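Local coordinates for protein intradiol ring-cleavage dioxygenase (Streptomyces sp. SirexAA-E, PDB 4ILV) that probably cleaves catechol-type aromatic rings between their two hydroxylated carbons, using a non-haem iron(III) centre and molecular oxygen, at residues L83-Y95 against P121-A135. Residues are numbered along the deposited sequence; the frame is centred on the assembly and turned at random.
With FE (Fe (III) ion), chain C; EDO (1,2-ethanediol), chain D.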
loop_
_atom_site.group_PDB
_atom_site.type_symbol
_atom_site.label_atom_id
_atom_site.label_comp_id
_atom_site.label_asym_id
_atom_site.label_seq_id
_atom_site.Cartn_x
_atom_site.Cartn_y
_atom_site.Cartn_z
ATOM N N LEU A 83 7.577 9.934 -2.508
ATOM C CA LEU A 83 6.312 10.052 -1.777
ATOM C C LEU A 83 5.466 8.780 -1.938
ATOM O O LEU A 83 5.177 8.353 -3.054
ATOM C CB LEU A 83 5.549 11.288 -2.270
ATOM C CG LEU A 83 4.156 11.678 -1.746
ATOM C CD1 LEU A 83 3.007 10.882 -2.357
ATOM C CD2 LEU A 83 4.115 11.624 -0.227
ATOM N N LEU A 84 5.095 8.163 -0.816
ATOM C CA LEU A 84 4.160 7.045 -0.809
ATOM C C LEU A 84 2.916 7.408 0.013
ATOM O O LEU A 84 3.018 7.672 1.200
ATOM C CB LEU A 84 4.817 5.800 -0.221
ATOM C CG LEU A 84 6.003 5.271 -1.038
ATOM C CD1 LEU A 84 6.755 4.239 -0.234
ATOM C CD2 LEU A 84 5.485 4.659 -2.331
ATOM N N ASP A 85 1.760 7.415 -0.630
ATOM C CA ASP A 85 0.518 7.860 -0.014
ATOM C C ASP A 85 -0.434 6.675 0.003
ATOM O O ASP A 85 -0.939 6.269 -1.041
ATOM C CB ASP A 85 -0.050 9.022 -0.835
ATOM C CG ASP A 85 -1.274 9.692 -0.184
ATOM O OD1 ASP A 85 -1.540 9.458 1.016
ATOM O OD2 ASP A 85 -1.961 10.475 -0.883
ATOM N N PHE A 86 -0.662 6.111 1.187
ATOM C CA PHE A 86 -1.466 4.899 1.329
ATOM C C PHE A 86 -2.891 5.218 1.787
ATOM O O PHE A 86 -3.105 6.136 2.577
ATOM C CB PHE A 86 -0.834 3.967 2.366
ATOM C CG PHE A 86 0.473 3.332 1.937
ATOM C CD1 PHE A 86 0.470 2.172 1.185
ATOM C CD2 PHE A 86 1.688 3.862 2.335
ATOM C CE1 PHE A 86 1.653 1.557 0.824
ATOM C CE2 PHE A 86 2.886 3.255 1.979
ATOM C CZ PHE A 86 2.871 2.107 1.222
ATOM N N TRP A 87 -3.867 4.473 1.283
ATOM C CA TRP A 87 -5.194 4.479 1.894
ATOM C C TRP A 87 -5.846 3.097 1.742
ATOM O O TRP A 87 -5.439 2.311 0.880
ATOM C CB TRP A 87 -6.074 5.626 1.359
ATOM C CG TRP A 87 -6.556 5.466 -0.048
ATOM C CD1 TRP A 87 -7.822 5.116 -0.446
ATOM C CD2 TRP A 87 -5.801 5.670 -1.249
ATOM N NE1 TRP A 87 -7.892 5.077 -1.814
ATOM C CE2 TRP A 87 -6.669 5.416 -2.334
ATOM C CE3 TRP A 87 -4.472 6.020 -1.512
ATOM C CZ2 TRP A 87 -6.252 5.503 -3.664
ATOM C CZ3 TRP A 87 -4.058 6.108 -2.838
ATOM C CH2 TRP A 87 -4.947 5.851 -3.895
ATOM N N GLN A 88 -6.832 2.795 2.587
ATOM C CA GLN A 88 -7.384 1.441 2.654
ATOM C C GLN A 88 -8.639 1.403 3.496
ATOM O O GLN A 88 -8.914 2.336 4.249
ATOM C CB GLN A 88 -6.386 0.488 3.312
ATOM C CG GLN A 88 -6.180 0.795 4.811
ATOM C CD GLN A 88 -5.386 -0.265 5.538
ATOM O OE1 GLN A 88 -4.154 -0.265 5.514
ATOM N NE2 GLN A 88 -6.087 -1.178 6.200
ATOM N N ALA A 89 -9.373 0.299 3.402
ATOM C CA ALA A 89 -10.541 0.104 4.260
ATOM C C ALA A 89 -10.108 -0.341 5.647
ATOM O O ALA A 89 -9.005 -0.874 5.817
ATOM C CB ALA A 89 -11.479 -0.930 3.647
ATOM N N ASP A 90 -10.981 -0.134 6.636
ATOM C CA ASP A 90 -10.730 -0.620 7.985
ATOM C C ASP A 90 -11.015 -2.117 8.052
ATOM O O ASP A 90 -11.271 -2.738 7.019
ATOM C CB ASP A 90 -11.514 0.191 9.043
ATOM C CG ASP A 90 -13.032 0.048 8.928
ATOM O OD1 ASP A 90 -13.541 -0.881 8.252
ATOM O OD2 ASP A 90 -13.722 0.891 9.553
ATOM N N THR A 91 -10.947 -2.707 9.242
ATOM C CA THR A 91 -11.122 -4.159 9.367
ATOM C C THR A 91 -12.502 -4.630 8.903
ATOM O O THR A 91 -12.693 -5.796 8.568
ATOM C CB THR A 91 -10.859 -4.654 10.797
ATOM O OG1 THR A 91 -10.744 -6.076 10.782
ATOM C CG2 THR A 91 -12.009 -4.245 11.762
ATOM N N GLY A 92 -13.464 -3.715 8.889
ATOM C CA GLY A 92 -14.819 -4.045 8.504
ATOM C C GLY A 92 -15.125 -3.662 7.067
ATOM O O GLY A 92 -16.269 -3.757 6.624
ATOM N N GLY A 93 -14.115 -3.183 6.352
ATOM C CA GLY A 93 -14.272 -2.882 4.942
ATOM C C GLY A 93 -14.772 -1.482 4.621
ATOM O O GLY A 93 -15.120 -1.199 3.479
ATOM N N ALA A 94 -14.782 -0.588 5.603
ATOM C CA ALA A 94 -15.255 0.776 5.351
ATOM C C ALA A 94 -14.104 1.764 5.154
ATOM O O ALA A 94 -13.109 1.712 5.886
ATOM C CB ALA A 94 -16.181 1.245 6.498
ATOM N N TYR A 95 -14.243 2.663 4.177
ATOM C CA TYR A 95 -13.285 3.759 4.008
ATOM C C TYR A 95 -13.809 4.982 4.753
ATOM O O TYR A 95 -15.021 5.198 4.838
ATOM C CB TYR A 95 -13.090 4.129 2.528
ATOM C CG TYR A 95 -12.345 3.097 1.705
ATOM C CD1 TYR A 95 -10.971 3.225 1.469
ATOM C CD2 TYR A 95 -13.006 2.002 1.157
ATOM C CE1 TYR A 95 -10.277 2.280 0.715
ATOM C CE2 TYR A 95 -12.317 1.052 0.388
ATOM C CZ TYR A 95 -10.951 1.193 0.180
ATOM O OH TYR A 95 -10.252 0.260 -0.568
ATOM N N PRO A 121 -6.819 -4.934 5.807
ATOM C CA PRO A 121 -8.102 -4.329 5.420
ATOM C C PRO A 121 -9.201 -5.376 5.248
ATOM O O PRO A 121 -8.939 -6.501 4.815
ATOM C CB PRO A 121 -7.799 -3.652 4.085
ATOM C CG PRO A 121 -6.572 -4.407 3.533
ATOM C CD PRO A 121 -5.785 -4.796 4.766
ATOM N N GLY A 122 -10.423 -4.998 5.596
ATOM C CA GLY A 122 -11.558 -5.884 5.449
ATOM C C GLY A 122 -12.087 -5.917 4.022
ATOM O O GLY A 122 -11.829 -5.010 3.220
ATOM N N LEU A 123 -12.819 -6.980 3.702
ATOM C CA LEU A 123 -13.476 -7.100 2.406
ATOM C C LEU A 123 -14.741 -6.237 2.310
ATOM O O LEU A 123 -15.467 -6.060 3.302
ATOM C CB LEU A 123 -13.861 -8.548 2.148
ATOM C CG LEU A 123 -12.748 -9.568 1.962
ATOM C CD1 LEU A 123 -13.395 -10.917 1.675
ATOM C CD2 LEU A 123 -11.830 -9.150 0.833
ATOM N N TYR A 124 -15.015 -5.756 1.099
ATOM C CA TYR A 124 -16.231 -5.011 0.805
ATOM C C TYR A 124 -16.778 -5.450 -0.565
ATOM O O TYR A 124 -16.120 -6.233 -1.250
ATOM C CB TYR A 124 -15.982 -3.498 0.923
ATOM C CG TYR A 124 -14.983 -2.886 -0.035
ATOM C CD1 TYR A 124 -15.371 -2.476 -1.309
ATOM C CD2 TYR A 124 -13.673 -2.658 0.354
ATOM C CE1 TYR A 124 -14.474 -1.885 -2.177
ATOM C CE2 TYR A 124 -12.754 -2.065 -0.519
ATOM C CZ TYR A 124 -13.166 -1.678 -1.780
ATOM O OH TYR A 124 -12.278 -1.089 -2.652
ATOM N N PRO A 125 -18.003 -5.005 -0.946
ATOM C CA PRO A 125 -18.592 -5.646 -2.132
ATOM C C PRO A 125 -17.795 -5.551 -3.445
ATOM O O PRO A 125 -17.319 -4.487 -3.848
ATOM C CB PRO A 125 -19.958 -4.959 -2.263
ATOM C CG PRO A 125 -20.316 -4.578 -0.826
ATOM C CD PRO A 125 -18.984 -4.147 -0.246
ATOM N N GLY A 126 -17.656 -6.701 -4.098
ATOM C CA GLY A 126 -17.092 -6.775 -5.427
ATOM C C GLY A 126 -15.576 -6.799 -5.525
ATOM O O GLY A 126 -15.045 -7.001 -6.609
ATOM N N ARG A 127 -14.870 -6.604 -4.418
ATOM C CA ARG A 127 -13.413 -6.492 -4.502
ATOM C C ARG A 127 -12.700 -7.494 -3.617
ATOM O O ARG A 127 -13.136 -7.792 -2.500
ATOM C CB ARG A 127 -12.940 -5.075 -4.136
ATOM C CG ARG A 127 -13.511 -3.961 -4.998
ATOM C CD ARG A 127 -12.452 -3.203 -5.784
ATOM N NE ARG A 127 -11.353 -4.058 -6.218
ATOM C CZ ARG A 127 -10.075 -3.694 -6.173
ATOM N NH1 ARG A 127 -9.745 -2.487 -5.721
ATOM N NH2 ARG A 127 -9.128 -4.536 -6.581
ATOM N N THR A 128 -11.567 -7.980 -4.108
ATOM C CA THR A 128 -10.664 -8.747 -3.271
ATOM C C THR A 128 -9.968 -7.794 -2.297
ATOM O O THR A 128 -10.141 -6.575 -2.376
ATOM C CB THR A 128 -9.627 -9.504 -4.103
ATOM O OG1 THR A 128 -8.956 -10.456 -3.270
ATOM C CG2 THR A 128 -8.618 -8.537 -4.702
ATOM N N ARG A 129 -9.195 -8.347 -1.369
ATOM C CA ARG A 129 -8.533 -7.539 -0.357
ATOM C C ARG A 129 -7.364 -6.724 -0.958
ATOM O O ARG A 129 -6.562 -7.258 -1.733
ATOM C CB ARG A 129 -8.027 -8.462 0.748
ATOM C CG ARG A 129 -7.870 -7.769 2.068
ATOM C CD ARG A 129 -7.384 -8.723 3.133
ATOM N NE ARG A 129 -8.158 -9.957 3.166
ATOM C CZ ARG A 129 -9.289 -10.140 3.836
ATOM N NH1 ARG A 129 -9.833 -9.155 4.555
ATOM N NH2 ARG A 129 -9.876 -11.328 3.779
ATOM N N HIS A 130 -7.246 -5.448 -0.588
ATOM C CA HIS A 130 -6.203 -4.593 -1.165
ATOM C C HIS A 130 -5.882 -3.367 -0.322
ATOM O O HIS A 130 -6.698 -2.903 0.455
ATOM C CB HIS A 130 -6.625 -4.106 -2.562
ATOM C CG HIS A 130 -7.888 -3.295 -2.552
ATOM N ND1 HIS A 130 -9.135 -3.867 -2.416
ATOM C CD2 HIS A 130 -8.094 -1.955 -2.624
ATOM C CE1 HIS A 130 -10.056 -2.916 -2.413
ATOM N NE2 HIS A 130 -9.452 -1.747 -2.539
ATOM N N ILE A 131 -4.693 -2.819 -0.537
ATOM C CA ILE A 131 -4.310 -1.528 0.016
ATOM C C ILE A 131 -3.983 -0.599 -1.149
ATOM O O ILE A 131 -3.238 -0.981 -2.055
ATOM C CB ILE A 131 -3.062 -1.670 0.904
ATOM C CG1 ILE A 131 -3.408 -2.437 2.180
ATOM C CG2 ILE A 131 -2.490 -0.302 1.254
ATOM C CD1 ILE A 131 -2.167 -2.769 3.028
ATOM N N HIS A 132 -4.526 0.618 -1.141
ATOM C CA HIS A 132 -4.242 1.550 -2.225
ATOM C C HIS A 132 -2.952 2.325 -1.968
ATOM O O HIS A 132 -2.633 2.632 -0.828
ATOM C CB HIS A 132 -5.371 2.557 -2.382
ATOM C CG HIS A 132 -6.659 1.972 -2.868
ATOM N ND1 HIS A 132 -6.959 1.852 -4.207
ATOM C CD2 HIS A 132 -7.742 1.511 -2.194
ATOM C CE1 HIS A 132 -8.165 1.322 -4.338
ATOM N NE2 HIS A 132 -8.654 1.096 -3.133
ATOM N N VAL A 133 -2.230 2.664 -3.030
ATOM C CA VAL A 133 -1.025 3.473 -2.884
ATOM C C VAL A 133 -0.756 4.348 -4.114
ATOM O O VAL A 133 -0.916 3.915 -5.267
ATOM C CB VAL A 133 0.219 2.597 -2.541
ATOM C CG1 VAL A 133 0.517 1.586 -3.670
ATOM C CG2 VAL A 133 1.459 3.473 -2.256
ATOM N N LYS A 134 -0.370 5.594 -3.860
ATOM C CA LYS A 134 0.174 6.459 -4.905
ATOM C C LYS A 134 1.654 6.697 -4.615
ATOM O O LYS A 134 2.004 7.070 -3.499
ATOM C CB LYS A 134 -0.558 7.800 -4.944
ATOM C CG LYS A 134 -1.940 7.723 -5.551
ATOM C CD LYS A 134 -2.665 9.036 -5.403
ATOM C CE LYS A 134 -4.049 8.955 -6.005
ATOM N NZ LYS A 134 -3.984 9.049 -7.489
ATOM N N ALA A 135 2.509 6.487 -5.618
ATOM C CA ALA A 135 3.949 6.684 -5.479
ATOM C C ALA A 135 4.424 7.787 -6.411
ATOM O O ALA A 135 4.076 7.803 -7.593
ATOM C CB ALA A 135 4.712 5.374 -5.794
HETATM FE FE FE C . -10.593 0.082 -2.571
HETATM C C1 EDO D . -12.136 0.515 -5.429
HETATM O O1 EDO D . -11.016 -0.216 -4.896
HETATM C C2 EDO D . -12.834 1.323 -4.324
HETATM O O2 EDO D . -11.871 1.892 -3.413
HETATM O O HOH W 1 -9.144 -1.409 1.020
HETATM O O HOH W 2 -17.480 -4.381 4.086
#
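Y95 of 83-95 and Y124, H130 and H132 of 121-135 converge on a single iron(III) ion. Y95 OH lies 2.0 Å from FE and Y124 OH about as close, with H130 NE2 at 2.2 Å and H132 NE2 at 2.3 Å; both oxygens of a 1,2-ethanediol, probably from the crystallisation liquor, complete the shell. R127 NH1 donates to the diol's O1, while H130 ND1 donates to T128 O in the imidazole plane, fixing the ring's rotation. A water donates to Y95 OH and H130 O and accepts from A89 N, tying ligand to backbone.

Among the aromatic groups, Y95 meets the face of Y124 in an offset edge-to-face pair (planes at 77°), and the five-membered ring of W87 forms an offset stack on H132, nearly parallel at 8°. With CG between backbone N and carbonyl carbon (chi1 72°), the W87 indole folds over H132, and K134 CG meets its edge 3.8 Å from W87 CZ3. An alanine in place of W87 would probably uncover one face of the H132 ring, open a gap beside K134 and leave this iron ligand less firmly positioned.

On the other face of the sheet, V133 CG2 sits over the F86 ring and L84 CD2 meets A135 CB at 3.6 Å. Backbone bonds pair D85 with K134 and W87 with H132 in antiparallel register; farther along, G122 N donates to D90 O (2.8 Å) at the D90-G93 turn. Two tyrosines and two histidines around iron(III), carried by a beta-sandwich, are the hallmark of intradiol dioxygenases.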